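Local coordinates for protein integrase (Enterobacteria phage lambda, PDB 1AE9) that integrates the phage genome into the host chromosome by site-specific recombination and, together with excisionase, cuts it out again, this chain being its catalytic domain, at residues L10-A15 with R111-A116; L23-E28 with L83-E88; E28-T33 with G38-M43; A69-I72 with I77-K80; G107-Y112 with P129-L134. One frame throughout, in Å; residues are numbered along the deposited sequence.

In the fold
From the N terminus, helix 6-15 is met by helix 106-120 in interaction 1, which closes a loop of some hundred residues. Inside it nests interaction 2, where helix 21-33 meets helix 79-90, and inside that in turn lie two short closures in series: interaction 3, between the end of helix 21-33 and helix 37-42, and interaction 4, the hairpin that leads into helix 79-90. Interaction 5 begins on the stretch of helix 106-120 where interaction 1 ends and joins it to the turn carrying His132. Helix 21-33 thus serves interactions 2 and 3 and also touches the segments of 1, 4 and 5, tying the helical core together.

Interaction 1 (L10-A15 with R111-A116); sequences LKIYQA and RYFMRA
Helix 10-15 and helix 111-116 cross at 100° with their axes 9.3 Å apart at closest approach, and their backbones come nearest at Ala15 and Ala116, whose CA atoms are 5.4 Å apart. The small side chains of both residues are consistent with so close an approach: the methyl CB of Ala15 rests 3.3 Å from the carbonyl oxygen O of Ala116, so one helix touches the backbone of the other directly. Ile12, one turn earlier, supplies the larger apolar surface and uses both of its branches. CG2, which lies anti to the backbone N, meets CB of Ala116 at 3.9 Å and also reaches CE1 of Phe113. The other branch carries CD1 to CZ of Phe113, 3.8 Å away, arriving obliquely to the ring. With chi1 at 175°, Phe113 extends its ring from the helix toward Ile12, and the two side chains cross at about a right angle. No hydrogen bond links the segments; they are joined by van der Waals contact, mostly apolar. Helix 21-33 adjoins the same surface, with Met27 against both Ile12 and Phe113 and Leu23 against Ala116. Phe113 further makes an edge-to-face pair with Phe131, next to the predicted active-site residue His132, and so the contact links the N-terminal helix 6-15, through helix 106-120, to the chain just before helix 133-145.

Interaction 2 (L23-E28 with L83-E88); sequences LRLAME and LDKCKE
Leu25 carries the apolar part of the contact with Lys85 and Cys86. Its CD2 methyl lies against the aliphatic part of Lys85, 3.6 Å from both CB and CE of that residue, while Leu25 CB meets SG of Cys86 at 4.0 Å. With CG of Leu25 anti to its carbonyl carbon (chi1 -64°), the fork is carried to helix 83-88, CD2 on the Lys85 chain and CD1 near the backbone of Lys85 and Cys86. The second kind of interaction is ionic. Lys85 bends at chi2 and chi3, so that its chain folds past the leucine methyl and carries the ammonium group to Glu28, whose own chain is extended. NZ of Lys85 donates to OE1 of Glu28 at 3.0 Å, meeting the syn lone pair of that oxygen, and weakly to OE2 of Glu28 at 3.3 Å. The methylenes that serve as apolar surface thus also carry the charge into the salt bridge. The carboxylate is buried but well supplied: Thr82 OG1 also bonds to OE1, and Tyr13 OH to OE2, so both oxygens are gripped and the rotation of the group is probably fixed. The two helical segments run roughly antiparallel, at 149°, with their axes 10.1 Å apart. Helix 21-33 here has helix 79-90 against one flank, while Met27 reaches Ile12 of helix 6-15 and Phe113 of helix 106-120.

Interaction 3 (E28-T33 with G38-M43); sequences ELAVVT and GDLCEM
Leu40 reaches from helix 38-42 toward helix 28-33, and its side chain can be followed outward. CB itself makes no close contact across the segments; chi1 of -70° sets CG anti to the carbonyl carbon, directing the fork at the other helix. There the branches part. CD1 sits 3.5 Å from CB of Ala30 and nearly as close to CA of that residue. CD2 lies 3.6 Å from OG1 of Thr33, with the carbonyl oxygen of Leu29 and, a little farther, Leu29 CG also beside it. Two consecutive helices meet here, their axes at 112°, joined by a short link that includes Arg36, a predicted active-site residue of this tyrosine recombinase catalytic domain. Thr33 OG1, beside this methyl, donates to Leu29 O at 2.7 Å, 31° from the carbonyl plane; Thr33 N reaches the same oxygen from the opposite face. Met43, farther along the chain, extends its side chain so that SD meets CD2 of Leu29 at 4.2 Å and CE nears Thr33 OG1. Phe131 touches both Ala30 and Leu40, whereas Leu29 continues onto Thr82 and Leu83 of helix 79-90.

Interaction 4 (A69-I72 with I77-K80); sequences ALHI and ISMK
Ile72 and Ile77 bond to each other through both backbone pairs: N of Ile72 donates to O of Ile77 at 2.7 Å, and N of Ile77 donates to O of Ile72 at 3.0 Å. The first N-H lies in the plane of the carbonyl it meets, with 167° at the hydrogen; the second approaches tilted from its carbonyl plane. Two residues along, past the His71-Ser78 pair, Met79 N gives a further bond to Leu70 O at 3.1 Å. That oxygen also accepts from a water, which in turn accepts from Lys80 N at 2.9 Å and from Ser78 OG. The amide nitrogens of Met79 and Lys80, at the first turn of helix 79-90, are therefore both supplied from Leu70 O, one directly and one through the water. The motif is a two-stranded antiparallel hairpin that runs straight into a helix, with Ile72 and Ile77 as a hydrogen-bonded pair, His71 and Ser78 as a non-hydrogen-bonded pair, and Ser78 at the N-cap. Its OG, anti to its own backbone N (chi1 168°), also accepts a weak bond from Glu81 N. His71 lays its ring alongside this serine, CD2 being 3.6 Å from Ser78 CB, while its ND1 donates weakly to Ala69 O. The CA of His71 makes a C-H...O contact with Ile77 O, and His71 O is taken by Gln145 NE2. On the other face of the hairpin, the isoleucines touch CB to CB and pack on Val31 and Val32 of helix 21-33, where Met79 joins them.

Interaction 5 (G107-Y112 with P129-L134); sequences GTVSRY and PTFHEL
The ring of Phe131 has a methyl group on each face: CG1 of Val109 on one, Leu134 CD1 on the other. Val109 CG1 stands 3.6 Å from the ring centroid, 15° off the normal, a CH-pi contact whose nearest ring atom is CE2. Since CG1 lies anti to the backbone N (chi1 176°), the valine points this branch across to the ring from helix 107-112. Val37 and Leu40 of helix 37-42 also touch the ring. Ser110 OG approaches CB of Phe131, but its stronger partner is Ser106 O. Two waters bridge the segments: one donates to Ser110 O and accepts from Phe131 N at 2.9 Å, the other runs from the Ser110 hydroxyl, to which it donates, to His132 N. Thr130 opens the type I turn to Glu133 that leads into helix 133-145, and these two residues form a capping box. Thr130 N donates to Glu133 OE1 at 2.9 Å on its anti lone pair; Thr130 OG1 donates to the same oxygen on the syn side but 29° out of the carboxylate plane, and Arg1 forms a salt bridge with this oxygen too. OE2 of Glu133 accepts from ND1 of His132, a predicted active-site residue, at 3.3 Å from above the carboxylate plane, linking the imidazole to the capped turn.

Interaction 1 (L10-A15 with R111-A116)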
# COMPACT_ATOMS: atom_id res chain seq x y z
N LEU A 10 14.34 -14.07 17.97
CA LEU A 10 13.63 -15.04 18.80
C LEU A 10 12.63 -14.39 19.77
O LEU A 10 11.57 -14.96 20.05
CB LEU A 10 14.62 -15.95 19.54
CG LEU A 10 15.37 -16.94 18.63
CD1 LEU A 10 16.43 -17.71 19.41
CD2 LEU A 10 14.40 -17.91 17.98
N LYS A 11 12.96 -13.20 20.27
CA LYS A 11 12.05 -12.49 21.19
C LYS A 11 10.79 -12.08 20.41
O LYS A 11 9.67 -12.24 20.90
CB LYS A 11 12.72 -11.25 21.79
CG LYS A 11 14.03 -11.51 22.52
CD LYS A 11 13.86 -12.52 23.65
CE LYS A 11 15.15 -12.66 24.45
NZ LYS A 11 15.05 -13.72 25.48
N ILE A 12 10.99 -11.56 19.21
CA ILE A 12 9.88 -11.15 18.35
C ILE A 12 9.07 -12.38 17.94
O ILE A 12 7.83 -12.34 17.91
CB ILE A 12 10.39 -10.40 17.10
CG1 ILE A 12 11.10 -9.11 17.52
CG2 ILE A 12 9.24 -10.13 16.13
CD1 ILE A 12 11.77 -8.33 16.38
N TYR A 13 9.77 -13.47 17.62
CA TYR A 13 9.15 -14.73 17.24
C TYR A 13 8.22 -15.19 18.36
O TYR A 13 7.09 -15.61 18.10
CB TYR A 13 10.23 -15.79 16.97
CG TYR A 13 9.73 -17.08 16.35
CD1 TYR A 13 9.20 -18.10 17.13
CD2 TYR A 13 9.79 -17.27 14.97
CE1 TYR A 13 8.74 -19.28 16.56
CE2 TYR A 13 9.33 -18.44 14.39
CZ TYR A 13 8.81 -19.44 15.19
OH TYR A 13 8.33 -20.60 14.61
N GLN A 14 8.70 -15.10 19.60
CA GLN A 14 7.91 -15.48 20.78
C GLN A 14 6.68 -14.58 20.85
O GLN A 14 5.55 -15.06 21.05
CB GLN A 14 8.75 -15.30 22.06
CG GLN A 14 8.05 -15.69 23.38
CD GLN A 14 6.99 -14.68 23.84
OE1 GLN A 14 7.25 -13.49 23.95
NE2 GLN A 14 5.78 -15.17 24.10
N ALA A 15 6.91 -13.28 20.71
CA ALA A 15 5.85 -12.28 20.77
C ALA A 15 4.79 -12.47 19.69
O ALA A 15 3.65 -12.04 19.86
CB ALA A 15 6.45 -10.88 20.68
N ARG A 111 3.67 -4.73 8.60
CA ARG A 111 2.77 -4.20 9.63
C ARG A 111 2.61 -5.17 10.79
O ARG A 111 2.72 -4.79 11.96
CB ARG A 111 1.41 -3.88 9.00
CG ARG A 111 0.49 -2.99 9.81
CD ARG A 111 -0.71 -2.56 8.96
NE ARG A 111 -0.29 -1.96 7.69
CZ ARG A 111 -0.76 -2.30 6.48
NH1 ARG A 111 -1.69 -3.24 6.34
NH2 ARG A 111 -0.26 -1.71 5.39
N TYR A 112 2.35 -6.44 10.48
CA TYR A 112 2.19 -7.42 11.54
C TYR A 112 3.51 -7.70 12.28
O TYR A 112 3.52 -7.94 13.50
CB TYR A 112 1.54 -8.70 11.00
CG TYR A 112 0.03 -8.58 10.91
CD1 TYR A 112 -0.77 -8.93 12.00
CD2 TYR A 112 -0.58 -8.10 9.76
CE1 TYR A 112 -2.16 -8.81 11.94
CE2 TYR A 112 -1.97 -7.97 9.68
CZ TYR A 112 -2.75 -8.32 10.78
OH TYR A 112 -4.12 -8.20 10.71
N PHE A 113 4.62 -7.67 11.54
CA PHE A 113 5.93 -7.87 12.13
C PHE A 113 6.19 -6.72 13.11
O PHE A 113 6.63 -6.94 14.24
CB PHE A 113 7.03 -7.89 11.05
CG PHE A 113 8.43 -7.97 11.61
CD1 PHE A 113 9.00 -9.19 11.91
CD2 PHE A 113 9.16 -6.81 11.86
CE1 PHE A 113 10.28 -9.27 12.45
CE2 PHE A 113 10.44 -6.87 12.41
CZ PHE A 113 11.01 -8.11 12.70
N MET A 114 5.87 -5.50 12.69
CA MET A 114 6.04 -4.32 13.53
C MET A 114 5.26 -4.46 14.84
O MET A 114 5.76 -4.09 15.91
CB MET A 114 5.63 -3.06 12.75
CG MET A 114 5.54 -1.78 13.56
SD MET A 114 3.97 -1.63 14.44
CE MET A 114 2.81 -1.39 13.03
N ARG A 115 4.05 -5.02 14.76
CA ARG A 115 3.23 -5.21 15.96
C ARG A 115 3.84 -6.25 16.90
O ARG A 115 3.83 -6.06 18.12
CB ARG A 115 1.81 -5.60 15.58
CG ARG A 115 1.09 -4.49 14.85
CD ARG A 115 -0.23 -4.96 14.27
NE ARG A 115 -0.84 -3.92 13.47
CZ ARG A 115 -1.92 -4.08 12.72
NH1 ARG A 115 -2.52 -5.27 12.67
NH2 ARG A 115 -2.40 -3.07 12.01
N ALA A 116 4.35 -7.35 16.35
CA ALA A 116 4.98 -8.39 17.17
C ALA A 116 6.24 -7.79 17.82
O ALA A 116 6.55 -8.06 18.97
CB ALA A 116 5.36 -9.60 16.31

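Interaction 2 (L23-E28 with L83-E88)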
# COMPACT_ATOMS: atom_id res chain seq x y z
N LEU A 23 2.69 -15.15 10.14
CA LEU A 23 3.79 -14.27 10.53
C LEU A 23 5.09 -15.02 10.84
O LEU A 23 6.13 -14.71 10.26
CB LEU A 23 3.41 -13.36 11.71
CG LEU A 23 4.48 -12.33 12.10
CD1 LEU A 23 4.92 -11.49 10.89
CD2 LEU A 23 3.98 -11.43 13.21
N ARG A 24 5.03 -16.00 11.74
CA ARG A 24 6.22 -16.78 12.09
C ARG A 24 6.81 -17.47 10.87
O ARG A 24 8.04 -17.53 10.71
CB ARG A 24 5.88 -17.82 13.17
CG ARG A 24 5.76 -17.21 14.56
CD ARG A 24 5.47 -18.28 15.61
NE ARG A 24 5.60 -17.75 16.97
CZ ARG A 24 4.97 -18.25 18.04
NH1 ARG A 24 4.17 -19.30 17.92
NH2 ARG A 24 5.16 -17.71 19.23
N LEU A 25 5.95 -17.99 9.99
CA LEU A 25 6.40 -18.68 8.79
C LEU A 25 7.07 -17.71 7.81
O LEU A 25 8.09 -18.04 7.20
CB LEU A 25 5.23 -19.42 8.14
CG LEU A 25 4.68 -20.55 9.03
CD1 LEU A 25 3.35 -21.07 8.49
CD2 LEU A 25 5.71 -21.67 9.14
N ALA A 26 6.52 -16.51 7.68
CA ALA A 26 7.11 -15.51 6.79
C ALA A 26 8.48 -15.10 7.35
O ALA A 26 9.43 -14.89 6.58
CB ALA A 26 6.20 -14.30 6.66
N MET A 27 8.58 -15.00 8.68
CA MET A 27 9.85 -14.64 9.34
C MET A 27 10.91 -15.69 9.05
O MET A 27 12.04 -15.36 8.66
CB MET A 27 9.67 -14.49 10.86
CG MET A 27 8.99 -13.19 11.29
SD MET A 27 8.59 -13.12 13.05
CE MET A 27 10.28 -13.08 13.75
N GLU A 28 10.55 -16.96 9.20
CA GLU A 28 11.48 -18.05 8.94
C GLU A 28 11.92 -18.06 7.48
O GLU A 28 13.11 -18.17 7.18
CB GLU A 28 10.85 -19.38 9.30
CG GLU A 28 10.67 -19.59 10.78
CD GLU A 28 10.01 -20.92 11.11
OE1 GLU A 28 9.52 -21.60 10.19
OE2 GLU A 28 9.97 -21.27 12.31
N LEU A 83 8.76 -24.79 4.65
CA LEU A 83 7.90 -24.94 3.47
C LEU A 83 6.80 -25.95 3.74
O LEU A 83 5.65 -25.75 3.33
CB LEU A 83 8.73 -25.37 2.25
CG LEU A 83 9.65 -24.30 1.66
CD1 LEU A 83 10.54 -24.93 0.60
CD2 LEU A 83 8.84 -23.15 1.08
N ASP A 84 7.13 -27.03 4.45
CA ASP A 84 6.13 -28.05 4.79
C ASP A 84 5.04 -27.41 5.64
O ASP A 84 3.84 -27.62 5.40
CB ASP A 84 6.75 -29.22 5.55
CG ASP A 84 7.53 -30.16 4.65
OD1 ASP A 84 7.57 -29.94 3.42
OD2 ASP A 84 8.09 -31.14 5.18
N LYS A 85 5.45 -26.60 6.61
CA LYS A 85 4.51 -25.91 7.48
C LYS A 85 3.65 -24.92 6.69
O LYS A 85 2.45 -24.82 6.92
CB LYS A 85 5.26 -25.20 8.62
CG LYS A 85 5.79 -26.15 9.69
CD LYS A 85 7.19 -25.76 10.22
CE LYS A 85 7.22 -24.41 10.91
NZ LYS A 85 8.57 -24.10 11.47
N CYS A 86 4.25 -24.21 5.74
CA CYS A 86 3.51 -23.25 4.92
C CYS A 86 2.43 -23.99 4.14
O CYS A 86 1.29 -23.54 4.05
CB CYS A 86 4.45 -22.52 3.95
SG CYS A 86 5.58 -21.30 4.67
N LYS A 87 2.80 -25.16 3.61
CA LYS A 87 1.89 -25.98 2.83
C LYS A 87 0.74 -26.53 3.68
O LYS A 87 -0.43 -26.38 3.33
CB LYS A 87 2.65 -27.15 2.20
CG LYS A 87 1.89 -27.92 1.13
CD LYS A 87 1.71 -27.07 -0.12
CE LYS A 87 1.12 -27.84 -1.27
NZ LYS A 87 0.90 -26.97 -2.45
N GLU A 88 1.09 -27.11 4.82
CA GLU A 88 0.11 -27.71 5.72
C GLU A 88 -0.79 -26.71 6.47
O GLU A 88 -2.00 -26.93 6.60
CB GLU A 88 0.83 -28.61 6.74
CG GLU A 88 1.73 -29.69 6.10
CD GLU A 88 2.62 -30.44 7.11
OE1 GLU A 88 2.80 -29.95 8.26
OE2 GLU A 88 3.14 -31.51 6.75

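Interaction 3 (E28-T33 with G38-M43)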
# COMPACT_ATOMS: atom_id res chain seq x y z
N GLU A 28 10.55 -16.96 9.20
CA GLU A 28 11.48 -18.05 8.94
C GLU A 28 11.92 -18.06 7.48
O GLU A 28 13.11 -18.17 7.18
CB GLU A 28 10.85 -19.38 9.30
CG GLU A 28 10.67 -19.59 10.78
CD GLU A 28 10.01 -20.92 11.11
OE1 GLU A 28 9.52 -21.60 10.19
OE2 GLU A 28 9.97 -21.27 12.31
N LEU A 29 10.96 -17.90 6.57
CA LEU A 29 11.26 -17.91 5.15
C LEU A 29 12.16 -16.73 4.75
O LEU A 29 13.04 -16.87 3.91
CB LEU A 29 9.95 -17.90 4.34
CG LEU A 29 9.96 -18.64 3.00
CD1 LEU A 29 10.23 -20.13 3.22
CD2 LEU A 29 8.61 -18.44 2.30
N ALA A 30 11.98 -15.59 5.40
CA ALA A 30 12.80 -14.41 5.12
C ALA A 30 14.26 -14.64 5.50
O ALA A 30 15.17 -14.24 4.77
CB ALA A 30 12.25 -13.21 5.87
N VAL A 31 14.49 -15.28 6.65
CA VAL A 31 15.85 -15.54 7.12
C VAL A 31 16.54 -16.68 6.37
O VAL A 31 17.70 -16.56 6.01
CB VAL A 31 15.89 -15.80 8.67
CG1 VAL A 31 17.32 -16.15 9.12
CG2 VAL A 31 15.40 -14.56 9.42
N VAL A 32 15.82 -17.76 6.09
CA VAL A 32 16.44 -18.88 5.40
C VAL A 32 16.64 -18.68 3.88
O VAL A 32 17.51 -19.32 3.29
CB VAL A 32 15.72 -20.23 5.73
CG1 VAL A 32 14.44 -20.38 4.94
CG2 VAL A 32 16.66 -21.40 5.49
N THR A 33 15.84 -17.82 3.25
CA THR A 33 16.01 -17.58 1.81
C THR A 33 16.72 -16.26 1.53
O THR A 33 17.23 -16.05 0.43
CB THR A 33 14.66 -17.57 1.02
OG1 THR A 33 13.91 -16.39 1.35
CG2 THR A 33 13.82 -18.81 1.31
N GLY A 38 8.99 -8.29 -0.78
CA GLY A 38 8.19 -8.25 -2.00
C GLY A 38 8.26 -9.58 -2.71
O GLY A 38 7.25 -10.11 -3.18
N ASP A 39 9.45 -10.17 -2.76
CA ASP A 39 9.62 -11.45 -3.42
C ASP A 39 9.06 -12.62 -2.61
O ASP A 39 8.56 -13.58 -3.18
CB ASP A 39 11.08 -11.69 -3.81
CG ASP A 39 11.57 -10.66 -4.82
OD1 ASP A 39 10.81 -10.33 -5.75
OD2 ASP A 39 12.70 -10.17 -4.66
N LEU A 40 9.13 -12.53 -1.28
CA LEU A 40 8.58 -13.59 -0.44
C LEU A 40 7.08 -13.70 -0.72
O LEU A 40 6.53 -14.80 -0.85
CB LEU A 40 8.78 -13.29 1.05
CG LEU A 40 10.18 -13.33 1.65
CD1 LEU A 40 10.10 -12.86 3.09
CD2 LEU A 40 10.76 -14.73 1.58
N CYS A 41 6.42 -12.55 -0.80
CA CYS A 41 4.99 -12.48 -1.05
C CYS A 41 4.58 -12.98 -2.45
O CYS A 41 3.44 -13.37 -2.66
CB CYS A 41 4.47 -11.06 -0.81
SG CYS A 41 4.54 -10.55 0.93
N GLU A 42 5.54 -13.01 -3.38
CA GLU A 42 5.28 -13.46 -4.76
C GLU A 42 5.50 -14.97 -4.99
O GLU A 42 4.91 -15.56 -5.90
CB GLU A 42 6.14 -12.66 -5.74
CG GLU A 42 5.73 -11.19 -5.90
CD GLU A 42 4.31 -11.05 -6.43
OE1 GLU A 42 4.00 -11.66 -7.48
OE2 GLU A 42 3.49 -10.34 -5.79
N MET A 43 6.32 -15.60 -4.14
CA MET A 43 6.63 -17.03 -4.24
C MET A 43 5.41 -17.93 -4.30
O MET A 43 4.49 -17.78 -3.49
CB MET A 43 7.50 -17.46 -3.07
CG MET A 43 8.82 -16.74 -2.97
SD MET A 43 9.73 -17.23 -1.52
CE MET A 43 11.27 -16.40 -1.82

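Interaction 4 (A69-I72 with I77-K80)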
# COMPACT_ATOMS: atom_id res chain seq x y z
N ALA A 69 17.23 -27.39 0.52
CA ALA A 69 17.92 -28.11 1.58
C ALA A 69 18.60 -27.16 2.57
O ALA A 69 19.15 -27.60 3.58
CB ALA A 69 18.95 -29.05 0.97
N LEU A 70 18.58 -25.86 2.27
CA LEU A 70 19.21 -24.86 3.13
C LEU A 70 18.70 -24.89 4.57
O LEU A 70 17.55 -25.27 4.83
CB LEU A 70 19.05 -23.46 2.55
CG LEU A 70 20.01 -23.04 1.44
CD1 LEU A 70 19.68 -21.62 0.99
CD2 LEU A 70 21.45 -23.11 1.93
N HIS A 71 19.58 -24.51 5.49
CA HIS A 71 19.27 -24.47 6.92
C HIS A 71 19.96 -23.24 7.48
O HIS A 71 21.02 -22.85 6.99
CB HIS A 71 19.89 -25.67 7.68
CG HIS A 71 19.13 -26.96 7.57
ND1 HIS A 71 19.27 -27.82 6.50
CD2 HIS A 71 18.30 -27.57 8.44
CE1 HIS A 71 18.55 -28.91 6.72
NE2 HIS A 71 17.96 -28.78 7.89
N ILE A 72 19.36 -22.63 8.49
CA ILE A 72 19.97 -21.50 9.20
C ILE A 72 20.22 -22.12 10.57
O ILE A 72 19.33 -22.21 11.41
CB ILE A 72 19.03 -20.28 9.32
CG1 ILE A 72 19.12 -19.44 8.04
CG2 ILE A 72 19.43 -19.41 10.53
CD1 ILE A 72 20.41 -18.62 7.93
N ILE A 77 16.47 -23.07 11.79
CA ILE A 77 15.48 -22.93 10.72
C ILE A 77 15.81 -23.83 9.55
O ILE A 77 16.91 -23.76 8.99
CB ILE A 77 15.38 -21.47 10.21
CG1 ILE A 77 14.91 -20.55 11.33
CG2 ILE A 77 14.42 -21.39 9.04
CD1 ILE A 77 15.03 -19.07 11.01
N SER A 78 14.89 -24.72 9.21
CA SER A 78 15.08 -25.62 8.09
C SER A 78 14.13 -25.15 7.00
O SER A 78 12.93 -25.07 7.23
CB SER A 78 14.74 -27.05 8.49
OG SER A 78 14.67 -27.90 7.35
N MET A 79 14.67 -24.86 5.82
CA MET A 79 13.83 -24.40 4.72
C MET A 79 12.76 -25.42 4.36
O MET A 79 11.60 -25.04 4.17
CB MET A 79 14.68 -24.04 3.49
CG MET A 79 13.89 -23.34 2.37
SD MET A 79 14.95 -22.59 1.12
CE MET A 79 13.82 -22.41 -0.24
N LYS A 80 13.12 -26.70 4.30
CA LYS A 80 12.15 -27.75 3.96
C LYS A 80 11.03 -27.83 4.99
O LYS A 80 9.86 -27.90 4.62
CB LYS A 80 12.85 -29.11 3.84
O HOH W 1 15.91 -27.62 4.42

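Interaction 5 (G107-Y112 with P129-L134)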
# COMPACT_ATOMS: atom_id res chain seq x y z
N GLY A 107 3.29 -4.71 2.63
CA GLY A 107 2.82 -3.82 3.67
C GLY A 107 2.18 -4.55 4.84
O GLY A 107 2.43 -4.22 5.99
N THR A 108 1.36 -5.55 4.53
CA THR A 108 0.69 -6.32 5.56
C THR A 108 1.70 -7.11 6.40
O THR A 108 1.63 -7.13 7.62
CB THR A 108 -0.34 -7.26 4.92
OG1 THR A 108 -1.32 -6.47 4.24
CG2 THR A 108 -1.03 -8.11 5.97
N VAL A 109 2.66 -7.75 5.73
CA VAL A 109 3.67 -8.53 6.43
C VAL A 109 4.48 -7.64 7.36
O VAL A 109 4.66 -7.96 8.53
CB VAL A 109 4.60 -9.26 5.44
CG1 VAL A 109 5.72 -9.98 6.18
CG2 VAL A 109 3.81 -10.25 4.61
N SER A 110 4.94 -6.50 6.84
CA SER A 110 5.72 -5.55 7.63
C SER A 110 4.95 -5.03 8.83
O SER A 110 5.49 -4.92 9.94
CB SER A 110 6.14 -4.37 6.76
OG SER A 110 6.97 -4.79 5.68
N ARG A 111 3.67 -4.73 8.60
CA ARG A 111 2.77 -4.20 9.63
C ARG A 111 2.61 -5.17 10.79
O ARG A 111 2.72 -4.79 11.96
CB ARG A 111 1.41 -3.88 9.00
CG ARG A 111 0.49 -2.99 9.81
CD ARG A 111 -0.71 -2.56 8.96
NE ARG A 111 -0.29 -1.96 7.69
CZ ARG A 111 -0.76 -2.30 6.48
NH1 ARG A 111 -1.69 -3.24 6.34
NH2 ARG A 111 -0.26 -1.71 5.39
N TYR A 112 2.35 -6.44 10.48
CA TYR A 112 2.19 -7.42 11.54
C TYR A 112 3.51 -7.70 12.28
O TYR A 112 3.52 -7.94 13.50
CB TYR A 112 1.54 -8.70 11.00
CG TYR A 112 0.03 -8.58 10.91
CD1 TYR A 112 -0.77 -8.93 12.00
CD2 TYR A 112 -0.58 -8.10 9.76
CE1 TYR A 112 -2.16 -8.81 11.94
CE2 TYR A 112 -1.97 -7.97 9.68
CZ TYR A 112 -2.75 -8.32 10.78
OH TYR A 112 -4.12 -8.20 10.71
N PRO A 129 14.20 -2.02 14.03
CA PRO A 129 14.32 -2.79 12.78
C PRO A 129 12.94 -3.17 12.25
O PRO A 129 12.01 -3.39 13.02
CB PRO A 129 15.12 -4.02 13.21
CG PRO A 129 14.71 -4.21 14.63
CD PRO A 129 14.71 -2.79 15.17
N THR A 130 12.80 -3.19 10.93
CA THR A 130 11.55 -3.55 10.27
C THR A 130 11.69 -4.97 9.72
O THR A 130 12.73 -5.61 9.91
CB THR A 130 11.24 -2.58 9.11
OG1 THR A 130 12.22 -2.73 8.08
CG2 THR A 130 11.26 -1.14 9.60
N PHE A 131 10.66 -5.46 9.03
CA PHE A 131 10.74 -6.80 8.47
C PHE A 131 11.92 -6.88 7.50
O PHE A 131 12.55 -7.94 7.38
CB PHE A 131 9.44 -7.17 7.74
CG PHE A 131 9.35 -8.62 7.36
CD1 PHE A 131 9.83 -9.06 6.13
CD2 PHE A 131 8.79 -9.55 8.22
CE1 PHE A 131 9.75 -10.40 5.76
CE2 PHE A 131 8.70 -10.91 7.86
CZ PHE A 131 9.19 -11.33 6.63
N HIS A 132 12.24 -5.78 6.83
CA HIS A 132 13.37 -5.77 5.90
C HIS A 132 14.69 -6.16 6.58
O HIS A 132 15.58 -6.71 5.95
CB HIS A 132 13.54 -4.42 5.21
CG HIS A 132 14.75 -4.35 4.34
ND1 HIS A 132 15.93 -3.75 4.74
CD2 HIS A 132 15.01 -4.89 3.11
CE1 HIS A 132 16.86 -3.92 3.81
NE2 HIS A 132 16.32 -4.61 2.81
N GLU A 133 14.81 -5.87 7.87
CA GLU A 133 16.05 -6.19 8.57
C GLU A 133 16.34 -7.69 8.64
O GLU A 133 17.47 -8.09 8.93
CB GLU A 133 16.09 -5.54 9.95
CG GLU A 133 16.68 -4.12 9.93
CD GLU A 133 16.08 -3.23 8.84
OE1 GLU A 133 14.93 -2.79 9.00
OE2 GLU A 133 16.76 -2.98 7.82
N LEU A 134 15.34 -8.51 8.32
CA LEU A 134 15.50 -9.96 8.34
C LEU A 134 16.41 -10.41 7.19
O LEU A 134 17.03 -11.48 7.27
CB LEU A 134 14.14 -10.66 8.26
CG LEU A 134 13.25 -10.49 9.50
CD1 LEU A 134 11.89 -11.10 9.27
CD2 LEU A 134 13.92 -11.14 10.70
O HOH W 2 8.23 -4.13 9.76
O HOH W 3 9.84 -4.22 6.24